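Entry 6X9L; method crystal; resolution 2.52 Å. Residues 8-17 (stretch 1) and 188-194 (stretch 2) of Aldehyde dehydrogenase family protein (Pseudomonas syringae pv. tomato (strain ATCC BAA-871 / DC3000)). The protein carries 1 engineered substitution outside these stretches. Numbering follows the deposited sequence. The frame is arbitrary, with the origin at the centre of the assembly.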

ATOM      1  N   SER A   8     -25.296  30.624 -12.665  1.00 47.61           N
ATOM      2  CA  SER A   8     -26.485  30.055 -13.285  1.00 46.88           C
ATOM      3  C   SER A   8     -26.854  28.667 -12.770  1.00 45.30           C
ATOM      4  O   SER A   8     -27.816  28.077 -13.269  1.00 45.06           O
ATOM      5  CB  SER A   8     -26.281  29.981 -14.790  1.00 47.98           C
ATOM      6  OG  SER A   8     -25.160  29.163 -15.054  1.00 48.20           O
ATOM      7  N   HIS A   9     -26.130  28.125 -11.806  1.00 51.86           N
ATOM      8  CA  HIS A   9     -26.405  26.768 -11.369  1.00 50.16           C
ATOM      9  C   HIS A   9     -27.621  26.711 -10.457  1.00 48.79           C
ATOM     10  O   HIS A   9     -27.770  27.527  -9.549  1.00 48.47           O
ATOM     11  CB  HIS A   9     -25.213  26.185 -10.629  1.00 49.52           C
ATOM     12  CG  HIS A   9     -25.480  24.820 -10.099  1.00 47.83           C
ATOM     13  ND1 HIS A   9     -25.737  23.750 -10.927  1.00 47.90           N
ATOM     14  CD2 HIS A   9     -25.583  24.356  -8.833  1.00 46.22           C
ATOM     15  CE1 HIS A   9     -25.950  22.672 -10.194  1.00 46.63           C
ATOM     16  NE2 HIS A   9     -25.869  23.015  -8.921  1.00 45.64           N
ATOM     17  N   ARG A  10     -28.475  25.713 -10.677  1.00 47.80           N
ATOM     18  CA  ARG A  10     -29.613  25.464  -9.802  1.00 46.89           C
ATOM     19  C   ARG A  10     -29.589  24.012  -9.362  1.00 45.93           C
ATOM     20  O   ARG A  10     -29.562  23.103 -10.201  1.00 46.24           O
ATOM     21  CB  ARG A  10     -30.926  25.786 -10.504  1.00 47.77           C
ATOM     22  CG  ARG A  10     -31.041  27.220 -10.900  1.00 48.94           C
ATOM     23  CD  ARG A  10     -32.308  27.405 -11.656  1.00 49.75           C
ATOM     24  NE  ARG A  10     -32.562  28.797 -11.974  1.00 50.84           N
ATOM     25  CZ  ARG A  10     -33.767  29.254 -12.280  1.00 51.11           C
ATOM     26  NH1 ARG A  10     -34.796  28.420 -12.281  1.00 50.62           N
ATOM     27  NH2 ARG A  10     -33.950  30.538 -12.559  1.00 51.89           N
ATOM     28  N   VAL A  11     -29.592  23.788  -8.051  1.00 52.39           N
ATOM     29  CA  VAL A  11     -29.554  22.423  -7.549  1.00 51.88           C
ATOM     30  C   VAL A  11     -30.881  21.750  -7.856  1.00 52.56           C
ATOM     31  O   VAL A  11     -31.951  22.354  -7.712  1.00 53.10           O
ATOM     32  CB  VAL A  11     -29.246  22.410  -6.043  1.00 51.25           C
ATOM     33  CG1 VAL A  11     -29.086  20.990  -5.542  1.00 51.17           C
ATOM     34  CG2 VAL A  11     -27.986  23.223  -5.761  1.00 50.84           C
ATOM     35  N   ASP A  12     -30.829  20.504  -8.285  1.00 53.44           N
ATOM     36  CA  ASP A  12     -32.086  19.816  -8.517  1.00 54.06           C
ATOM     37  C   ASP A  12     -32.799  19.625  -7.184  1.00 54.05           C
ATOM     38  O   ASP A  12     -32.287  18.921  -6.298  1.00 53.85           O
ATOM     39  CB  ASP A  12     -31.852  18.479  -9.212  1.00 54.60           C
ATOM     40  CG  ASP A  12     -33.123  17.740  -9.458  1.00 55.47           C
ATOM     41  OD1 ASP A  12     -34.186  18.222  -9.024  1.00 55.61           O
ATOM     42  OD2 ASP A  12     -33.067  16.674 -10.090  1.00 56.24           O
ATOM     43  N   PRO A  13     -33.971  20.244  -6.997  1.00 56.75           N
ATOM     44  CA  PRO A  13     -34.656  20.135  -5.694  1.00 57.06           C
ATOM     45  C   PRO A  13     -35.041  18.713  -5.344  1.00 57.69           C
ATOM     46  O   PRO A  13     -35.131  18.374  -4.159  1.00 58.08           O
ATOM     47  CB  PRO A  13     -35.896  21.031  -5.866  1.00 57.27           C
ATOM     48  CG  PRO A  13     -35.552  21.944  -7.014  1.00 57.01           C
ATOM     49  CD  PRO A  13     -34.692  21.119  -7.931  1.00 57.00           C
ATOM     50  N   HIS A  14     -35.232  17.862  -6.344  1.00 74.66           N
ATOM     51  CA  HIS A  14     -35.705  16.513  -6.100  1.00 75.77           C
ATOM     52  C   HIS A  14     -34.603  15.550  -5.652  1.00 75.99           C
ATOM     53  O   HIS A  14     -34.907  14.507  -5.058  1.00 76.98           O
ATOM     54  CB  HIS A  14     -36.371  15.979  -7.358  1.00 76.48           C
ATOM     55  CG  HIS A  14     -37.285  14.835  -7.088  1.00 77.80           C
ATOM     56  ND1 HIS A  14     -38.446  14.975  -6.358  1.00 78.29           N
ATOM     57  CD2 HIS A  14     -37.192  13.523  -7.408  1.00 78.71           C
ATOM     58  CE1 HIS A  14     -39.042  13.803  -6.259  1.00 79.43           C
ATOM     59  NE2 HIS A  14     -38.302  12.905  -6.887  1.00 79.74           N
ATOM     60  N   THR A  15     -33.337  15.865  -5.928  1.00 48.78           N
ATOM     61  CA  THR A  15     -32.228  14.974  -5.613  1.00 48.97           C
ATOM     62  C   THR A  15     -31.188  15.608  -4.698  1.00 48.25           C
ATOM     63  O   THR A  15     -30.201  14.948  -4.358  1.00 48.71           O
ATOM     64  CB  THR A  15     -31.564  14.490  -6.910  1.00 48.84           C
ATOM     65  OG1 THR A  15     -30.943  15.590  -7.587  1.00 47.82           O
ATOM     66  CG2 THR A  15     -32.614  13.924  -7.814  1.00 49.50           C
ATOM     67  N   ALA A  16     -31.393  16.855  -4.271  1.00 41.01           N
ATOM     68  CA  ALA A  16     -30.409  17.528  -3.431  1.00 40.57           C
ATOM     69  C   ALA A  16     -30.166  16.766  -2.131  1.00 42.16           C
ATOM     70  O   ALA A  16     -29.013  16.617  -1.696  1.00 42.26           O
ATOM     71  CB  ALA A  16     -30.866  18.957  -3.146  1.00 39.92           C
ATOM     72  N   GLN A  17     -31.233  16.274  -1.500  1.00 50.45           N
ATOM     73  CA  GLN A  17     -31.135  15.568  -0.231  1.00 52.57           C
ATOM     74  C   GLN A  17     -31.434  14.085  -0.381  1.00 53.85           C
ATOM     75  O   GLN A  17     -31.980  13.445   0.524  1.00 55.58           O
ATOM     76  CB  GLN A  17     -32.038  16.221   0.806  1.00 53.47           C
ATOM     77  CG  GLN A  17     -31.323  17.381   1.426  1.00 53.47           C
ATOM     78  CD  GLN A  17     -32.244  18.416   1.965  1.00 53.49           C
ATOM     79  OE1 GLN A  17     -32.268  18.657   3.160  1.00 55.00           O
ATOM     80  NE2 GLN A  17     -32.995  19.065   1.087  1.00 51.97           N
ATOM     81  N   PRO A 188     -20.488  19.542  -2.381  1.00 42.67           N
ATOM     82  CA  PRO A 188     -21.336  18.414  -2.777  1.00 41.91           C
ATOM     83  C   PRO A 188     -22.119  18.635  -4.059  1.00 41.64           C
ATOM     84  O   PRO A 188     -22.613  17.667  -4.641  1.00 40.93           O
ATOM     85  CB  PRO A 188     -22.287  18.290  -1.596  1.00 43.11           C
ATOM     86  CG  PRO A 188     -22.471  19.727  -1.184  1.00 44.39           C
ATOM     87  CD  PRO A 188     -21.135  20.398  -1.377  1.00 44.09           C
ATOM     88  N   LEU A 189     -22.255  19.883  -4.508  1.00 40.97           N
ATOM     89  CA  LEU A 189     -23.181  20.173  -5.599  1.00 41.06           C
ATOM     90  C   LEU A 189     -22.693  19.602  -6.928  1.00 40.32           C
ATOM     91  O   LEU A 189     -23.493  19.071  -7.714  1.00 39.93           O
ATOM     92  CB  LEU A 189     -23.401  21.679  -5.706  1.00 42.06           C
ATOM     93  CG  LEU A 189     -23.826  22.273  -4.366  1.00 42.92           C
ATOM     94  CD1 LEU A 189     -24.109  23.774  -4.489  1.00 43.53           C
ATOM     95  CD2 LEU A 189     -25.000  21.493  -3.790  1.00 42.91           C
ATOM     96  N   SER A 190     -21.389  19.717  -7.204  1.00 41.92           N
ATOM     97  CA  SER A 190     -20.858  19.217  -8.465  1.00 41.34           C
ATOM     98  C   SER A 190     -20.846  17.698  -8.481  1.00 40.19           C
ATOM     99  O   SER A 190     -21.120  17.079  -9.516  1.00 40.03           O
ATOM    100  CB  SER A 190     -19.459  19.799  -8.719  1.00 42.19           C
ATOM    101  OG  SER A 190     -18.513  19.478  -7.701  1.00 42.10           O
ATOM    102  N   ALA A 191     -20.572  17.078  -7.334  1.00 38.92           N
ATOM    103  CA  ALA A 191     -20.738  15.634  -7.224  1.00 37.97           C
ATOM    104  C   ALA A 191     -22.175  15.221  -7.558  1.00 38.01           C
ATOM    105  O   ALA A 191     -22.396  14.212  -8.237  1.00 37.50           O
ATOM    106  CB  ALA A 191     -20.334  15.173  -5.819  1.00 37.69           C
ATOM    107  N   LEU A 192     -23.167  16.002  -7.108  1.00 36.63           N
ATOM    108  CA  LEU A 192     -24.555  15.705  -7.451  1.00 36.76           C
ATOM    109  C   LEU A 192     -24.767  15.676  -8.959  1.00 36.54           C
ATOM    110  O   LEU A 192     -25.440  14.780  -9.474  1.00 36.29           O
ATOM    111  CB  LEU A 192     -25.495  16.721  -6.806  1.00 37.82           C
ATOM    112  CG  LEU A 192     -25.807  16.569  -5.318  1.00 38.38           C
ATOM    113  CD1 LEU A 192     -26.742  17.685  -4.887  1.00 39.53           C
ATOM    114  CD2 LEU A 192     -26.408  15.205  -5.015  1.00 38.03           C
ATOM    115  N   LEU A 193     -24.211  16.655  -9.683  1.00 43.91           N
ATOM    116  CA  LEU A 193     -24.280  16.651 -11.149  1.00 44.03           C
ATOM    117  C   LEU A 193     -23.529  15.469 -11.744  1.00 43.48           C
ATOM    118  O   LEU A 193     -23.971  14.873 -12.733  1.00 43.47           O
ATOM    119  CB  LEU A 193     -23.702  17.948 -11.715  1.00 44.76           C
ATOM    120  CG  LEU A 193     -24.509  19.212 -11.495  1.00 45.39           C
ATOM    121  CD1 LEU A 193     -23.760  20.417 -12.086  1.00 46.16           C
ATOM    122  CD2 LEU A 193     -25.850  19.033 -12.136  1.00 45.23           C
ATOM    123  N   PHE A 194     -22.373  15.134 -11.170  1.00 46.20           N
ATOM    124  CA  PHE A 194     -21.571  14.030 -11.690  1.00 45.86           C
ATOM    125  C   PHE A 194     -22.298  12.691 -11.581  1.00 45.23           C
ATOM    126  O   PHE A 194     -22.242  11.872 -12.506  1.00 45.21           O
ATOM    127  CB  PHE A 194     -20.238  13.966 -10.956  1.00 45.73           C
ATOM    128  CG  PHE A 194     -19.427  12.759 -11.304  1.00 45.49           C
ATOM    129  CD1 PHE A 194     -18.718  12.707 -12.496  1.00 46.24           C
ATOM    130  CD2 PHE A 194     -19.391  11.668 -10.451  1.00 44.69           C
ATOM    131  CE1 PHE A 194     -17.977  11.599 -12.811  1.00 46.37           C
ATOM    132  CE2 PHE A 194     -18.654  10.553 -10.762  1.00 44.63           C
ATOM    133  CZ  PHE A 194     -17.944  10.512 -11.935  1.00 45.53           C
TER

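An irregular segment lies against one face of a helix here, and the contact is made by packing alone: no hydrogen bond crosses it, and 273 Å² is buried, both sides summed. His9, Leu192 and Leu189 cover the most surface. His9 points toward the helix with chi1 t, which carries its ring to two leucines one turn apart, CE1 lying 3.7 Å from Leu193 CD1 and NE2 4.3 Å from Leu189 CB. Both meet the ring obliquely, in van der Waals contact rather than by hydrogen bonding, and the residue stays partly exposed.

Leu189 and Leu192 both point toward the loop, the spacing of three placing them on the same side of the helix; each is m at chi1 and t at chi2. Val11 lies over the neighbouring ends of both leucines: its CG2 is 4.0 Å from Leu189 CD2, and its CG1 is 4.1 Å from Leu192 CD1. Its CA-to-CB bond points sideways, and its methyls meet both leucines.

Leu192 reaches further along the loop, with CD1 3.9 Å from Ala16 CA and CD2 3.9 Å from Thr15 O. There the leucine packs on backbone, and the small alanine is compatible with that close approach. Asp12 braces this bend from within: its OD1 accepts a hydrogen bond from His14 N at 2.9 Å.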